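HIAXHD3 (Humicola insolens, PDB 3ZXK) hydrolyses alpha-L-arabinofuranosyl side chains, probably of arabinoxylan, as a family 43 glycoside hydrolase. Local coordinates at residues R404-Y409 with T506-G511. Numbering follows the deposited sequence.
Sequences RDRAAY and TGYRFG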
loop_
_atom_site.group_PDB
_atom_site.type_symbol
_atom_site.label_atom_id
_atom_site.label_comp_id
_atom_site.label_asym_id
_atom_site.label_seq_id
_atom_site.Cartn_x
_atom_site.Cartn_y
_atom_site.Cartn_z
ATOM N N ARG A 404 7.526 1.055 -11.444
ATOM C CA ARG A 404 8.063 -0.012 -10.610
ATOM C C ARG A 404 9.550 -0.119 -10.980
ATOM O O ARG A 404 10.102 0.747 -11.681
ATOM C CB ARG A 404 7.315 -1.334 -10.824
ATOM C CG ARG A 404 7.299 -2.226 -9.604
ATOM C CD ARG A 404 6.858 -3.644 -9.930
ATOM N NE ARG A 404 6.748 -4.493 -8.747
ATOM C CZ ARG A 404 7.522 -5.551 -8.470
ATOM N NH1 ARG A 404 8.553 -5.891 -9.244
ATOM N NH2 ARG A 404 7.255 -6.291 -7.397
ATOM N N ASP A 405 10.195 -1.197 -10.542
ATOM C CA ASP A 405 11.617 -1.418 -10.841
ATOM C C ASP A 405 11.909 -1.739 -12.325
ATOM O O ASP A 405 13.044 -1.606 -12.748
ATOM C CB ASP A 405 12.203 -2.521 -9.955
ATOM C CG ASP A 405 11.464 -3.843 -10.074
ATOM O OD1 ASP A 405 10.237 -3.849 -10.307
ATOM O OD2 ASP A 405 12.128 -4.882 -9.900
ATOM N N ARG A 406 10.907 -2.189 -13.081
ATOM C CA ARG A 406 10.980 -2.240 -14.560
ATOM C C ARG A 406 9.834 -1.395 -15.060
ATOM O O ARG A 406 8.676 -1.770 -14.918
ATOM C CB ARG A 406 10.827 -3.669 -15.091
ATOM C CG ARG A 406 11.200 -3.800 -16.569
ATOM C CD ARG A 406 10.465 -4.932 -17.248
ATOM N NE ARG A 406 11.054 -6.209 -16.845
ATOM C CZ ARG A 406 10.572 -7.394 -17.183
ATOM N NH1 ARG A 406 9.500 -7.471 -17.980
ATOM N NH2 ARG A 406 11.178 -8.492 -16.747
ATOM N N ALA A 407 10.151 -0.245 -15.642
ATOM C CA ALA A 407 9.140 0.784 -15.903
ATOM C C ALA A 407 9.097 1.251 -17.366
ATOM O O ALA A 407 10.022 1.048 -18.128
ATOM C CB ALA A 407 9.389 1.961 -14.974
ATOM N N ALA A 408 8.028 1.948 -17.738
ATOM C CA ALA A 408 7.885 2.545 -19.067
ATOM C C ALA A 408 6.943 3.701 -18.891
ATOM O O ALA A 408 6.149 3.728 -17.929
ATOM C CB ALA A 408 7.298 1.548 -20.080
ATOM N N TYR A 409 6.989 4.641 -19.828
ATOM C CA TYR A 409 6.113 5.790 -19.775
ATOM C C TYR A 409 5.760 6.342 -21.144
ATOM O O TYR A 409 6.448 6.046 -22.127
ATOM C CB TYR A 409 6.680 6.890 -18.891
ATOM C CG TYR A 409 7.915 7.664 -19.335
ATOM C CD1 TYR A 409 7.851 8.618 -20.383
ATOM C CD2 TYR A 409 9.125 7.535 -18.648
ATOM C CE1 TYR A 409 8.956 9.389 -20.731
ATOM C CE2 TYR A 409 10.237 8.301 -18.977
ATOM C CZ TYR A 409 10.146 9.213 -20.041
ATOM O OH TYR A 409 11.193 10.022 -20.367
ATOM N N THR A 506 6.373 -3.872 -3.672
ATOM C CA THR A 506 5.216 -3.091 -4.098
ATOM C C THR A 506 4.792 -3.496 -5.518
ATOM O O THR A 506 5.626 -3.857 -6.329
ATOM C CB THR A 506 5.620 -1.601 -4.091
ATOM O OG1 THR A 506 6.034 -1.268 -2.768
ATOM C CG2 THR A 506 4.448 -0.667 -4.498
ATOM N N GLY A 507 3.504 -3.451 -5.816
ATOM C CA GLY A 507 3.044 -3.731 -7.168
ATOM C C GLY A 507 3.276 -2.583 -8.130
ATOM O O GLY A 507 3.758 -1.507 -7.745
ATOM N N TYR A 508 2.972 -2.837 -9.405
ATOM C CA TYR A 508 3.001 -1.779 -10.389
ATOM C C TYR A 508 2.030 -0.677 -10.040
ATOM O O TYR A 508 0.881 -0.957 -9.610
ATOM C CB TYR A 508 2.640 -2.318 -11.767
ATOM C CG TYR A 508 3.854 -2.799 -12.527
ATOM C CD1 TYR A 508 4.651 -1.905 -13.246
ATOM C CD2 TYR A 508 4.235 -4.138 -12.500
ATOM C CE1 TYR A 508 5.757 -2.342 -13.962
ATOM C CE2 TYR A 508 5.371 -4.594 -13.204
ATOM C CZ TYR A 508 6.143 -3.675 -13.926
ATOM O OH TYR A 508 7.241 -4.070 -14.639
ATOM N N ARG A 509 2.452 0.563 -10.279
ATOM C CA ARG A 509 1.570 1.726 -10.036
ATOM C C ARG A 509 1.409 2.596 -11.276
ATOM O O ARG A 509 2.219 2.521 -12.213
ATOM C CB ARG A 509 2.116 2.590 -8.876
ATOM C CG ARG A 509 2.027 1.861 -7.558
ATOM C CD ARG A 509 2.413 2.781 -6.441
ATOM N NE ARG A 509 2.099 2.144 -5.166
ATOM C CZ ARG A 509 1.917 2.808 -4.026
ATOM N NH1 ARG A 509 2.017 4.139 -4.011
ATOM N NH2 ARG A 509 1.634 2.157 -2.922
ATOM N N PHE A 510 0.354 3.416 -11.261
ATOM C CA PHE A 510 0.197 4.531 -12.198
ATOM C C PHE A 510 0.853 5.766 -11.567
ATOM O O PHE A 510 0.715 6.003 -10.359
ATOM C CB PHE A 510 -1.281 4.906 -12.429
ATOM C CG PHE A 510 -2.100 3.875 -13.164
ATOM C CD1 PHE A 510 -1.660 3.284 -14.353
ATOM C CD2 PHE A 510 -3.368 3.581 -12.705
ATOM C CE1 PHE A 510 -2.471 2.373 -15.030
ATOM C CE2 PHE A 510 -4.189 2.673 -13.375
ATOM C CZ PHE A 510 -3.731 2.070 -14.534
ATOM N N GLY A 511 1.575 6.544 -12.355
ATOM C CA GLY A 511 2.157 7.757 -11.827
ATOM C C GLY A 511 2.296 8.873 -12.819
ATOM O O GLY A 511 2.208 8.668 -14.027
#
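One face of the Tyr508 ring is covered by the aliphatic part of Arg404, whose side chain crosses it at about a right angle, while Arg406 O sits at the ring's edge. Gly507 C and Thr506 O both border the Arg404 guanidinium near its plane. Arg404 CD makes a CH-pi contact 3.8 Å from the Tyr508 ring centroid, near CD2 and CE2, and on the same face Arg404 CB lies 3.6 Å from Tyr508 CE1. The contact belongs to the concanavalin A-like beta-sandwich domain, at the ends of strands 406-415 and 509-516, which flank strand 396-403 in one antiparallel sheet. Arg404 CG is anti to the backbone N (chi1 -151°) and the chain runs on extended, carrying the guanidinium beyond the ring to Thr506 O. Arg404 NE gives Thr506 O a 2.7 Å hydrogen bond lying in the carbonyl plane, and NH2 adds a weak one. Arg404 NH1 pairs with Asp405 OD1 at 2.9 Å in a salt bridge, so neighbouring groups grip the buried charge at more than one nitrogen. Phe496 and Leu402 also touch Tyr508. A phenylalanine in place of Tyr508 would probably leave Arg406 O and Thr499 N without their hydroxyl partner. Tyr508 OH bonds Thr499 N and reaches Arg406 O at 2.7 Å, tilted 16° from the carbonyl plane.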